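PDB 4YE5: peptidoglycan synthetase penicillin-binding protein 3 from Bifidobacterium adolescentis, which probably binds penicillin and, as a member of the transpeptidase family, is thought to cross-link the peptide chains of peptidoglycan. Local coordinates for residues 50-55 with 140-145; 99-104 with 118-123; 216-221 with 252-257; 282-287 with 488-493; 499-504 with 522-527. All blocks are in the same frame, centred on the assembly; numbering follows the deposited sequence.

Contact 1 of 5, residues 50-55 with 140-145; sequences YTIIGN and VYAELS
Ile-53 and Tyr-141 face each other across two antiparallel strands, 50-54 and 140-144, the central strand and one outer strand of a three-stranded sheet in the region assigned to the dimerisation domain. They form a hydrogen-bonded pair and exchange two backbone bonds; Ile-53 N reaches Tyr-141 O at 2.7 Å, almost straight at the hydrogen (176°). Thr-51 and Glu-143 form a second such pair, again with two backbone hydrogen bonds. The side chain of Tyr-141 leans back over the neighbouring strand, because its CG stands between the backbone N and the carbonyl carbon (chi1 58°). One ring face is thereby laid on Ile-53, whose CB sits 3.9 Å from the ring centroid in a CH-pi contact, displaced toward the rim. Farther out, Ile-53 CG2 touches Tyr-141 OH at 3.4 Å. The other branch turns to the next residue on the same face, with Ile-53 CG1 3.8 Å from Glu-143 OE1.

The opposite face of the sheet carries Tyr-50, Ile-52, Val-140, Ala-142 and Leu-144, and helices 87-99 and 125-132 pack against it. There the Tyr-50 ring lies slantwise over the outer strand, its CE1 3.7 Å from Leu-144 CB, while its hydroxyl is hydrogen-bonded to Glu-48. Next to it, Ala-142 CB is wedged between Tyr-50 CD1 and Ile-52 CD1, each 3.8 Å away.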
# COMPACT_ATOMS: atom_id res chain seq x y z
N TYR A 50 -8.85 -16.67 23.66
CA TYR A 50 -10.06 -17.44 23.36
C TYR A 50 -11.22 -17.10 24.27
O TYR A 50 -11.04 -16.76 25.44
CB TYR A 50 -9.77 -18.94 23.47
CG TYR A 50 -8.77 -19.41 22.45
CD1 TYR A 50 -9.19 -19.78 21.18
CD2 TYR A 50 -7.42 -19.50 22.75
CE1 TYR A 50 -8.30 -20.21 20.23
CE2 TYR A 50 -6.50 -19.93 21.79
CZ TYR A 50 -6.95 -20.29 20.53
OH TYR A 50 -6.07 -20.74 19.56
N THR A 51 -12.43 -17.18 23.73
CA THR A 51 -13.60 -17.21 24.59
C THR A 51 -14.04 -18.67 24.72
O THR A 51 -14.17 -19.37 23.71
CB THR A 51 -14.74 -16.34 24.04
OG1 THR A 51 -14.27 -14.99 23.86
CG2 THR A 51 -15.89 -16.31 25.01
N ILE A 52 -14.22 -19.13 25.95
CA ILE A 52 -14.65 -20.51 26.18
C ILE A 52 -16.17 -20.55 26.26
O ILE A 52 -16.78 -19.85 27.09
CB ILE A 52 -14.03 -21.11 27.46
CG1 ILE A 52 -12.50 -21.11 27.35
CG2 ILE A 52 -14.56 -22.54 27.72
CD1 ILE A 52 -11.97 -21.78 26.08
N ILE A 53 -16.78 -21.34 25.38
CA ILE A 53 -18.23 -21.42 25.25
C ILE A 53 -18.74 -22.77 25.71
O ILE A 53 -18.15 -23.80 25.39
CB ILE A 53 -18.65 -21.23 23.76
CG1 ILE A 53 -18.12 -19.89 23.20
CG2 ILE A 53 -20.17 -21.33 23.60
CD1 ILE A 53 -18.62 -18.65 23.95
N GLY A 54 -19.84 -22.77 26.45
CA GLY A 54 -20.54 -24.01 26.77
C GLY A 54 -21.87 -24.13 26.03
O GLY A 54 -22.49 -23.13 25.66
N ASN A 55 -22.28 -25.37 25.79
CA ASN A 55 -23.60 -25.69 25.23
C ASN A 55 -24.45 -26.33 26.34
O ASN A 55 -24.35 -27.53 26.61
CB ASN A 55 -23.44 -26.66 24.05
CG ASN A 55 -24.76 -27.03 23.39
OD1 ASN A 55 -25.81 -27.09 24.03
ND2 ASN A 55 -24.71 -27.29 22.08
N VAL A 140 -18.08 -28.16 25.27
CA VAL A 140 -17.34 -26.94 25.52
C VAL A 140 -16.39 -26.72 24.34
O VAL A 140 -15.77 -27.67 23.85
CB VAL A 140 -16.54 -27.05 26.83
CG1 VAL A 140 -15.76 -25.79 27.09
CG2 VAL A 140 -17.47 -27.36 28.00
N TYR A 141 -16.30 -25.49 23.86
CA TYR A 141 -15.35 -25.17 22.80
C TYR A 141 -14.79 -23.76 22.93
O TYR A 141 -15.32 -22.91 23.68
CB TYR A 141 -15.97 -25.38 21.41
CG TYR A 141 -17.23 -24.58 21.15
CD1 TYR A 141 -18.47 -25.07 21.53
CD2 TYR A 141 -17.17 -23.33 20.51
CE1 TYR A 141 -19.63 -24.35 21.30
CE2 TYR A 141 -18.34 -22.60 20.27
CZ TYR A 141 -19.56 -23.11 20.67
OH TYR A 141 -20.72 -22.41 20.44
N ALA A 142 -13.71 -23.52 22.20
CA ALA A 142 -12.99 -22.27 22.26
C ALA A 142 -13.24 -21.42 21.01
O ALA A 142 -13.14 -21.92 19.89
CB ALA A 142 -11.51 -22.55 22.40
N GLU A 143 -13.56 -20.14 21.21
CA GLU A 143 -13.70 -19.22 20.08
C GLU A 143 -12.53 -18.24 20.07
O GLU A 143 -12.36 -17.46 21.00
CB GLU A 143 -15.04 -18.48 20.12
CG GLU A 143 -16.18 -19.26 19.44
CD GLU A 143 -17.55 -18.57 19.51
OE1 GLU A 143 -17.69 -17.55 20.23
OE2 GLU A 143 -18.49 -19.06 18.83
N LEU A 144 -11.71 -18.31 19.03
CA LEU A 144 -10.52 -17.46 18.89
C LEU A 144 -10.89 -15.98 18.76
O LEU A 144 -11.75 -15.63 17.96
CB LEU A 144 -9.72 -17.91 17.67
CG LEU A 144 -8.54 -17.02 17.27
CD1 LEU A 144 -7.43 -17.14 18.29
CD2 LEU A 144 -8.05 -17.37 15.86
N SER A 145 -10.26 -15.13 19.56
CA SER A 145 -10.57 -13.70 19.54
C SER A 145 -9.86 -13.07 18.35
O SER A 145 -8.90 -13.64 17.81
CB SER A 145 -10.09 -12.99 20.82
OG SER A 145 -9.23 -11.91 20.42

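Contact 2 of 5, residues 99-104 with 118-123; sequences LGMDAT and VLKKDV
A classic beta bulge, in which Leu-119 and Lys-120 both face Ile-52 of the adjoining strand, presents these two residues to Leu-99 and Met-101, where helix 87-99 ends and the chain turns toward helix 103-109. Lys-120 reaches toward the helix end as a fully extended chain. Its CG is anti to the backbone N (chi1 -165°), and the remaining methylenes continue outward until the amine meets the end of the helix. Lys-120 NZ donates to Leu-99 O at 2.9 Å, approaching with a tilt of 25° from the carbonyl plane. A water accepts from the same amine, 3.0 Å from Lys-120 NZ, and passes a bond on to Gly-100 O at 3.1 Å. The side chains of Lys-120 and Leu-99 run antiparallel to each other, with Lys-120 CD 4.1 Å from Leu-99 CD2.

Met-101, present as selenomethionine, follows just beyond the turn and meets Leu-119 and the base of Lys-120. Its SE lies 3.3 Å from Leu-119 O, and the bend at chi3 (64°) brings CE to the same carbonyl. Leu-106 and Lys-109 of the following helix also touch Met-101, while Leu-119 packs on Leu-95 and Leu-106. The amine therefore engages two successive carbonyls at the C-terminal end of helix 87-99, one directly and one through water, and its positive charge probably complements the negative end of the helix dipole.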
# COMPACT_ATOMS: atom_id res chain seq x y z
N LEU A 99 -10.57 -23.66 34.63
CA LEU A 99 -10.91 -22.26 34.40
C LEU A 99 -10.67 -21.38 35.63
O LEU A 99 -10.77 -20.15 35.56
CB LEU A 99 -12.36 -22.13 33.93
CG LEU A 99 -12.71 -22.70 32.55
CD1 LEU A 99 -14.22 -22.71 32.33
CD2 LEU A 99 -12.02 -21.94 31.42
N GLY A 100 -10.33 -22.00 36.76
CA GLY A 100 -10.18 -21.29 38.01
C GLY A 100 -11.48 -20.62 38.41
O GLY A 100 -11.50 -19.47 38.82
N MSE A 101 -12.58 -21.35 38.27
CA MSE A 101 -13.89 -20.80 38.57
C MSE A 101 -14.63 -21.70 39.54
O MSE A 101 -14.24 -22.85 39.77
CB MSE A 101 -14.71 -20.63 37.29
CG MSE A 101 -14.20 -19.51 36.37
SE MSE A 101 -15.24 -19.36 34.72
CE MSE A 101 -16.95 -18.86 35.50
N ASP A 102 -15.71 -21.18 40.10
CA ASP A 102 -16.50 -21.94 41.06
C ASP A 102 -17.47 -22.90 40.35
O ASP A 102 -18.15 -22.52 39.39
CB ASP A 102 -17.23 -21.00 42.01
CG ASP A 102 -18.14 -21.73 42.97
OD1 ASP A 102 -17.63 -22.38 43.91
OD2 ASP A 102 -19.36 -21.66 42.77
N ALA A 103 -17.49 -24.15 40.80
CA ALA A 103 -18.26 -25.20 40.15
C ALA A 103 -19.76 -24.90 40.20
O ALA A 103 -20.48 -25.18 39.25
CB ALA A 103 -17.98 -26.56 40.79
N THR A 104 -20.22 -24.33 41.31
CA THR A 104 -21.63 -23.97 41.45
C THR A 104 -22.03 -22.96 40.39
O THR A 104 -23.04 -23.13 39.71
CB THR A 104 -21.92 -23.36 42.84
OG1 THR A 104 -21.61 -24.33 43.86
CG2 THR A 104 -23.38 -22.96 42.94
N VAL A 118 -21.55 -18.12 27.36
CA VAL A 118 -20.14 -17.79 27.59
C VAL A 118 -19.76 -18.26 28.98
O VAL A 118 -20.46 -17.98 29.95
CB VAL A 118 -19.86 -16.28 27.49
CG1 VAL A 118 -18.41 -16.00 27.88
CG2 VAL A 118 -20.14 -15.79 26.10
N LEU A 119 -18.66 -19.00 29.08
CA LEU A 119 -18.20 -19.50 30.38
C LEU A 119 -17.05 -18.65 30.89
O LEU A 119 -16.94 -18.39 32.09
CB LEU A 119 -17.77 -20.96 30.29
CG LEU A 119 -18.86 -21.94 29.88
CD1 LEU A 119 -18.25 -23.32 29.65
CD2 LEU A 119 -19.96 -21.99 30.94
N LYS A 120 -16.18 -18.24 29.97
CA LYS A 120 -15.06 -17.37 30.32
C LYS A 120 -14.47 -16.71 29.09
O LYS A 120 -14.29 -17.35 28.05
CB LYS A 120 -13.97 -18.14 31.07
CG LYS A 120 -12.97 -17.23 31.76
CD LYS A 120 -11.98 -18.00 32.59
CE LYS A 120 -10.99 -17.03 33.26
NZ LYS A 120 -10.01 -17.74 34.11
N LYS A 121 -14.17 -15.41 29.22
CA LYS A 121 -13.57 -14.63 28.15
C LYS A 121 -12.07 -14.54 28.34
O LYS A 121 -11.58 -14.73 29.46
CB LYS A 121 -14.13 -13.20 28.17
CG LYS A 121 -15.64 -13.10 28.01
CD LYS A 121 -16.08 -11.65 27.92
CE LYS A 121 -17.59 -11.53 27.97
NZ LYS A 121 -18.02 -10.10 27.87
N ASP A 122 -11.35 -14.27 27.25
CA ASP A 122 -9.93 -13.90 27.33
C ASP A 122 -9.02 -14.96 28.00
O ASP A 122 -8.14 -14.63 28.79
CB ASP A 122 -9.82 -12.54 28.04
CG ASP A 122 -8.42 -11.99 28.03
OD1 ASP A 122 -7.75 -12.10 26.98
OD2 ASP A 122 -7.97 -11.47 29.07
N VAL A 123 -9.24 -16.23 27.69
CA VAL A 123 -8.36 -17.27 28.23
C VAL A 123 -7.18 -17.54 27.28
O VAL A 123 -7.24 -17.26 26.07
CB VAL A 123 -9.11 -18.61 28.54
CG1 VAL A 123 -10.48 -18.33 29.18
CG2 VAL A 123 -9.26 -19.43 27.30
O HOH W 1 -11.54 -17.24 36.64

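Contact 3 of 5, residues 216-221 with 252-257; sequences TLTIDR and SGDILA
Thr-218 OG1 lies within bonding distance of three carbonyls, Ile-255 O at 2.6 Å, Arg-428 O and, weakly, Ile-429 O, which its one proton can serve only by sharing or alternation. The hydroxyl reaches Ile-255 because OG1 stands between the backbone N and the carbonyl carbon (chi1 59°), and it meets that carbonyl well off its axis, at a C=O...O angle of 125°. The methyl, anti to the carbonyl carbon, rests on the carboxylate of Asp-254, with Thr-218 CG2 3.7 Å from Asp-254 CG. That carboxylate makes a salt bridge to Arg-428.

One residue on, Ile-219 extends its CD1 to 3.8 Å from Ala-257 CA and 4.0 Å from Ile-255 CG2. Asp-220 N then donates to Leu-256 O at 3.0 Å, just before Asp-220 caps helix 221-238 through its bond to Val-223 N. Leu-256 and Ala-257 form a classic beta bulge facing Val-247, at the start of the outer strand 255-260 of the five-stranded transpeptidase sheet. The contact thus joins the exit of strand 214-217, in a separate mixed sheet, to that outer strand. Competition among the carbonyls at Thr-218 suggests that its rotation is restricted.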
# COMPACT_ATOMS: atom_id res chain seq x y z
N THR A 216 5.20 -9.99 3.78
CA THR A 216 6.30 -9.04 3.88
C THR A 216 6.17 -7.96 2.80
O THR A 216 6.08 -8.28 1.61
CB THR A 216 7.65 -9.77 3.72
OG1 THR A 216 7.84 -10.67 4.82
CG2 THR A 216 8.81 -8.79 3.66
N LEU A 217 6.16 -6.69 3.22
CA LEU A 217 6.02 -5.55 2.30
C LEU A 217 7.38 -5.15 1.76
O LEU A 217 8.40 -5.48 2.36
CB LEU A 217 5.42 -4.33 3.05
CG LEU A 217 4.12 -4.58 3.83
CD1 LEU A 217 3.59 -3.22 4.39
CD2 LEU A 217 3.13 -5.22 2.88
N THR A 218 7.41 -4.44 0.64
CA THR A 218 8.64 -3.79 0.19
C THR A 218 8.90 -2.50 1.00
O THR A 218 10.01 -1.96 0.96
CB THR A 218 8.55 -3.40 -1.28
OG1 THR A 218 7.44 -2.51 -1.45
CG2 THR A 218 8.36 -4.67 -2.17
N ILE A 219 7.88 -2.02 1.71
CA ILE A 219 8.01 -0.80 2.52
C ILE A 219 9.07 -1.00 3.60
O ILE A 219 9.10 -2.03 4.27
CB ILE A 219 6.69 -0.44 3.23
CG1 ILE A 219 5.57 -0.20 2.22
CG2 ILE A 219 6.87 0.78 4.16
CD1 ILE A 219 5.70 1.11 1.41
N ASP A 220 9.94 -0.01 3.75
CA ASP A 220 10.93 0.02 4.84
C ASP A 220 10.42 0.96 5.92
O ASP A 220 10.17 2.13 5.65
CB ASP A 220 12.27 0.55 4.33
CG ASP A 220 13.35 0.53 5.40
OD1 ASP A 220 13.35 1.45 6.25
OD2 ASP A 220 14.19 -0.40 5.40
N ARG A 221 10.32 0.44 7.14
CA ARG A 221 9.75 1.14 8.29
C ARG A 221 10.48 2.46 8.53
O ARG A 221 9.86 3.47 8.81
CB ARG A 221 9.88 0.24 9.54
CG ARG A 221 8.89 0.46 10.67
CD ARG A 221 9.14 -0.52 11.84
NE ARG A 221 10.50 -0.37 12.32
CZ ARG A 221 10.85 0.33 13.40
NH1 ARG A 221 9.94 0.89 14.17
NH2 ARG A 221 12.13 0.43 13.72
N SER A 252 14.23 -2.18 -9.39
CA SER A 252 13.26 -3.24 -9.13
C SER A 252 11.80 -2.82 -9.28
O SER A 252 10.94 -3.66 -9.52
CB SER A 252 13.47 -3.80 -7.73
OG SER A 252 13.08 -2.81 -6.78
N GLY A 253 11.52 -1.53 -9.13
CA GLY A 253 10.15 -1.06 -9.06
C GLY A 253 9.50 -1.26 -7.69
O GLY A 253 8.30 -1.05 -7.53
N ASP A 254 10.30 -1.65 -6.70
CA ASP A 254 9.79 -1.82 -5.33
C ASP A 254 9.50 -0.51 -4.65
O ASP A 254 10.25 0.46 -4.79
CB ASP A 254 10.80 -2.56 -4.46
CG ASP A 254 10.87 -4.03 -4.77
OD1 ASP A 254 10.04 -4.51 -5.59
OD2 ASP A 254 11.74 -4.71 -4.19
N ILE A 255 8.41 -0.48 -3.88
CA ILE A 255 7.98 0.74 -3.20
C ILE A 255 8.51 0.77 -1.77
O ILE A 255 8.12 -0.03 -0.95
CB ILE A 255 6.44 0.84 -3.20
CG1 ILE A 255 5.94 0.82 -4.66
CG2 ILE A 255 5.98 2.10 -2.42
CD1 ILE A 255 4.44 0.89 -4.81
N LEU A 256 9.41 1.71 -1.48
CA LEU A 256 10.05 1.74 -0.17
C LEU A 256 9.29 2.60 0.82
O LEU A 256 9.45 2.43 2.04
CB LEU A 256 11.46 2.30 -0.29
CG LEU A 256 12.62 1.32 -0.50
CD1 LEU A 256 12.21 -0.00 -1.15
CD2 LEU A 256 13.64 2.00 -1.35
N ALA A 257 8.50 3.55 0.30
CA ALA A 257 7.63 4.38 1.13
C ALA A 257 6.50 4.93 0.28
O ALA A 257 6.69 5.27 -0.89
CB ALA A 257 8.40 5.55 1.80

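Contact 4 of 5, residues 282-287 with 488-493; sequences TFEPGS and GTAEVA
The flat carboxylate of Glu-284 is tied to the backbone of Glu-491 by water and not by direct bonds. Its OE1 accepts from two waters, each 2.9 Å from Glu-284 OE1; one of them also accepts from Glu-491 N and the other also donates to Glu-491 O. A third water, 2.7 Å from Glu-491 O, accepts from Glu-284 N and gives OE1 only a weak bond. The other oxygen, OE2, is taken by Gly-403 N and a bound glycerol. The ring of Phe-283 leads away from strand 484-492 toward Leu-411 and Val-522; what meets the strand is its CB, 4.3 Å from Val-492 CG1.

Ala-490 points its methyl at the loop, with CB 3.2 Å from Glu-284 O and 3.9 Å from Glu-284 CB. The loop runs into helix 290-299, and Ser-287, Lys-290 and Lys-486 match the SxxK and K(T/S)G (here KSG) motifs of penicillin-binding transpeptidases, consistent with the active site lying at this end of the contact. Ser-287 OG is hydrogen-bonded to both lysines. Gly-286 and Gly-488 have no side chains to hold the backbones apart, and Ser-287 CA comes within 4.6 Å of Gly-488 CA. One water bridges the two backbones here, accepting from Ser-287 N at 2.8 Å and from Thr-489 N.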
# COMPACT_ATOMS: atom_id res chain seq x y z
N THR A 282 -5.99 11.81 -7.38
CA THR A 282 -5.55 11.98 -8.75
C THR A 282 -5.51 13.47 -9.10
O THR A 282 -6.20 14.26 -8.48
CB THR A 282 -6.44 11.24 -9.78
OG1 THR A 282 -7.76 11.80 -9.75
CG2 THR A 282 -6.52 9.74 -9.46
N PHE A 283 -4.69 13.83 -10.07
CA PHE A 283 -4.45 15.24 -10.39
C PHE A 283 -3.76 15.30 -11.74
O PHE A 283 -3.14 14.31 -12.17
CB PHE A 283 -3.53 15.87 -9.34
CG PHE A 283 -2.31 15.02 -9.02
CD1 PHE A 283 -1.14 15.17 -9.74
CD2 PHE A 283 -2.36 14.05 -8.03
CE1 PHE A 283 -0.02 14.38 -9.45
CE2 PHE A 283 -1.25 13.26 -7.72
CZ PHE A 283 -0.09 13.41 -8.43
N GLU A 284 -3.85 16.45 -12.40
CA GLU A 284 -3.06 16.68 -13.60
C GLU A 284 -1.64 16.86 -13.16
O GLU A 284 -1.38 17.56 -12.18
CB GLU A 284 -3.54 17.93 -14.35
CG GLU A 284 -4.95 17.81 -14.94
CD GLU A 284 -5.47 19.15 -15.45
OE1 GLU A 284 -5.58 20.10 -14.63
OE2 GLU A 284 -5.74 19.27 -16.65
N PRO A 285 -0.69 16.21 -13.88
CA PRO A 285 0.71 16.29 -13.47
C PRO A 285 1.39 17.61 -13.88
O PRO A 285 2.48 17.87 -13.40
CB PRO A 285 1.35 15.11 -14.22
CG PRO A 285 0.53 15.00 -15.48
CD PRO A 285 -0.89 15.32 -15.03
N GLY A 286 0.76 18.41 -14.75
CA GLY A 286 1.39 19.63 -15.22
C GLY A 286 2.70 19.36 -15.95
O GLY A 286 2.86 18.32 -16.59
N SER A 287 3.66 20.27 -15.82
CA SER A 287 4.87 20.26 -16.65
C SER A 287 5.73 18.98 -16.52
O SER A 287 6.49 18.64 -17.43
CB SER A 287 5.70 21.53 -16.39
OG SER A 287 6.87 21.59 -17.23
N GLY A 488 6.15 20.79 -11.47
CA GLY A 488 4.91 21.19 -12.11
C GLY A 488 3.93 21.80 -11.11
O GLY A 488 4.17 21.76 -9.90
N THR A 489 2.84 22.37 -11.62
CA THR A 489 1.70 22.77 -10.81
C THR A 489 0.48 22.47 -11.64
O THR A 489 0.58 22.33 -12.87
CB THR A 489 1.67 24.29 -10.48
OG1 THR A 489 1.57 25.04 -11.69
CG2 THR A 489 2.94 24.72 -9.73
N ALA A 490 -0.67 22.39 -10.98
CA ALA A 490 -1.93 22.16 -11.66
C ALA A 490 -3.06 22.63 -10.76
O ALA A 490 -2.96 22.52 -9.53
CB ALA A 490 -2.09 20.68 -11.98
N GLU A 491 -4.12 23.14 -11.36
CA GLU A 491 -5.31 23.47 -10.60
C GLU A 491 -6.03 22.19 -10.16
O GLU A 491 -6.13 21.22 -10.92
CB GLU A 491 -6.26 24.36 -11.41
CG GLU A 491 -7.45 24.82 -10.59
CD GLU A 491 -8.41 25.71 -11.37
OE1 GLU A 491 -8.05 26.13 -12.50
OE2 GLU A 491 -9.51 25.99 -10.85
N VAL A 492 -6.50 22.20 -8.91
CA VAL A 492 -7.28 21.12 -8.35
C VAL A 492 -8.52 21.74 -7.70
O VAL A 492 -8.74 22.96 -7.80
CB VAL A 492 -6.48 20.26 -7.33
CG1 VAL A 492 -5.30 19.54 -8.03
CG2 VAL A 492 -5.95 21.12 -6.15
N ALA A 493 -9.34 20.90 -7.08
CA ALA A 493 -10.61 21.32 -6.47
C ALA A 493 -10.36 22.40 -5.42
O ALA A 493 -9.56 22.21 -4.49
CB ALA A 493 -11.31 20.10 -5.86
O HOH W 2 -5.76 18.59 -11.59
O HOH W 3 -4.13 22.56 -14.48
O HOH W 4 -7.89 21.25 -13.38
O HOH W 5 3.05 22.71 -14.62

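Contact 5 of 5, residues 499-504 with 522-527; sequences LTSIIS and VLKDPQ
Ser-501 meets Asp-525 where the two arms of a beta hairpin, strands 501-510 and 517-524 of the five-stranded transpeptidase sheet, reach their open end. Ser-501 OG donates to the syn lone pair of Asp-525 OD2, at 2.7 Å, and is also bonded to Ala-495 N. At Ile-502 the same carboxylate is gripped again: Ile-502 N donates to Asp-525 OD1 at 2.9 Å, on the syn side but 33° out of the carboxylate plane. Asp-525, at positive phi, thus offers Ile-502 N its carboxylate where a regular pair would offer its backbone C=O, while Asp-525 N still serves Ile-502 O, at 2.8 Å.

Ile-503 and Lys-524 follow as a non-hydrogen-bonded pair. The isoleucine leans diagonally on Val-522, two residues before its partner Lys-524, with Ile-503 CB 3.9 Å from Val-522 CG1, and Phe-283 and Trp-242 pack on both side chains. Lys-524 extends past Ser-501, with CE 3.9 Å from Ser-501 CB, to bond Ala-493 O through NZ. Ser-504 then forms a hydrogen-bonded pair with Leu-523. Its OG is taken up by Gly-532 O and Ala-535 N, while Ser-504 CB rests 3.9 Å from Pro-526 CG.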
# COMPACT_ATOMS: atom_id res chain seq x y z
N LEU A 499 -9.72 30.83 -3.73
CA LEU A 499 -10.49 30.93 -4.96
C LEU A 499 -10.10 29.82 -5.94
O LEU A 499 -10.95 29.13 -6.51
CB LEU A 499 -10.29 32.31 -5.58
CG LEU A 499 -11.24 32.80 -6.66
CD1 LEU A 499 -12.70 32.52 -6.28
CD2 LEU A 499 -11.02 34.31 -6.84
N THR A 500 -8.80 29.65 -6.13
CA THR A 500 -8.29 28.62 -7.02
C THR A 500 -7.26 27.84 -6.21
O THR A 500 -6.37 28.44 -5.61
CB THR A 500 -7.62 29.25 -8.26
OG1 THR A 500 -8.61 29.87 -9.09
CG2 THR A 500 -6.86 28.20 -9.06
N SER A 501 -7.39 26.52 -6.14
CA SER A 501 -6.38 25.72 -5.46
C SER A 501 -5.46 25.10 -6.48
O SER A 501 -5.87 24.82 -7.62
CB SER A 501 -7.01 24.63 -4.60
OG SER A 501 -7.57 25.16 -3.40
N ILE A 502 -4.21 24.88 -6.08
CA ILE A 502 -3.26 24.20 -6.95
C ILE A 502 -2.50 23.13 -6.17
O ILE A 502 -2.50 23.14 -4.95
CB ILE A 502 -2.22 25.21 -7.53
CG1 ILE A 502 -1.34 25.75 -6.40
CG2 ILE A 502 -2.92 26.38 -8.26
CD1 ILE A 502 0.14 25.84 -6.77
N ILE A 503 -1.88 22.20 -6.89
CA ILE A 503 -0.88 21.34 -6.30
C ILE A 503 0.46 21.79 -6.84
O ILE A 503 0.54 22.33 -7.96
CB ILE A 503 -1.09 19.87 -6.66
CG1 ILE A 503 -1.32 19.73 -8.16
CG2 ILE A 503 -2.29 19.31 -5.88
CD1 ILE A 503 -0.83 18.47 -8.73
N SER A 504 1.50 21.58 -6.03
CA SER A 504 2.90 21.65 -6.44
C SER A 504 3.40 20.21 -6.49
O SER A 504 3.32 19.50 -5.49
CB SER A 504 3.69 22.42 -5.37
OG SER A 504 5.09 22.34 -5.54
N VAL A 522 3.87 15.60 -3.79
CA VAL A 522 2.77 16.46 -4.23
C VAL A 522 2.18 17.17 -3.02
O VAL A 522 1.80 16.51 -2.05
CB VAL A 522 1.65 15.62 -4.92
CG1 VAL A 522 0.58 16.54 -5.48
CG2 VAL A 522 2.26 14.74 -6.03
N LEU A 523 2.09 18.50 -3.07
CA LEU A 523 1.53 19.30 -1.98
C LEU A 523 0.40 20.14 -2.50
O LEU A 523 0.51 20.73 -3.58
CB LEU A 523 2.60 20.25 -1.39
CG LEU A 523 3.94 19.62 -0.99
CD1 LEU A 523 4.92 20.74 -0.57
CD2 LEU A 523 3.77 18.62 0.16
N LYS A 524 -0.69 20.21 -1.75
CA LYS A 524 -1.82 21.05 -2.13
C LYS A 524 -1.77 22.39 -1.43
O LYS A 524 -1.65 22.45 -0.21
CB LYS A 524 -3.16 20.36 -1.84
CG LYS A 524 -4.38 21.23 -2.29
CD LYS A 524 -5.71 20.46 -2.19
CE LYS A 524 -6.89 21.41 -2.49
NZ LYS A 524 -8.18 20.68 -2.76
N ASP A 525 -1.84 23.46 -2.22
CA ASP A 525 -1.81 24.82 -1.70
C ASP A 525 -0.68 25.12 -0.70
O ASP A 525 -0.96 25.63 0.40
CB ASP A 525 -3.17 25.15 -1.08
CG ASP A 525 -4.28 25.27 -2.13
OD1 ASP A 525 -3.98 25.69 -3.27
OD2 ASP A 525 -5.45 24.97 -1.81
N PRO A 526 0.58 24.81 -1.05
CA PRO A 526 1.66 25.18 -0.12
C PRO A 526 1.82 26.70 -0.00
O PRO A 526 1.56 27.42 -0.96
CB PRO A 526 2.92 24.59 -0.78
CG PRO A 526 2.58 24.56 -2.25
CD PRO A 526 1.11 24.21 -2.30
N GLN A 527 2.21 27.18 1.17
CA GLN A 527 2.42 28.60 1.43
C GLN A 527 3.91 28.82 1.67
O GLN A 527 4.63 27.87 1.87
CB GLN A 527 1.66 29.01 2.70
CG GLN A 527 0.20 28.61 2.70
CD GLN A 527 -0.59 29.39 1.65
OE1 GLN A 527 -0.58 30.62 1.66
NE2 GLN A 527 -1.24 28.68 0.73

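In the fold
From the N terminus, contact 1 closes a loop of 84 residues, more helix than strand, by pairing strands 50-54 and 140-144. Contact 2 is nested inside that loop; it ties the end of helix 87-99 to strand 117-123, which flanks strand 50-54 on its other side. The remaining contacts follow in series. Contact 3 joins the mixed sheet containing strand 214-217 to the outer strand 255-260 of the transpeptidase sheet. Contact 4 closes a span of about 200 residues onto the opposite outer strand, 484-492, and contact 5 closes the short hairpin beside it. Contacts 4 and 5 touch, whereas the centres of contacts 1 and 4 lie about 55 Å apart along the elongated chain.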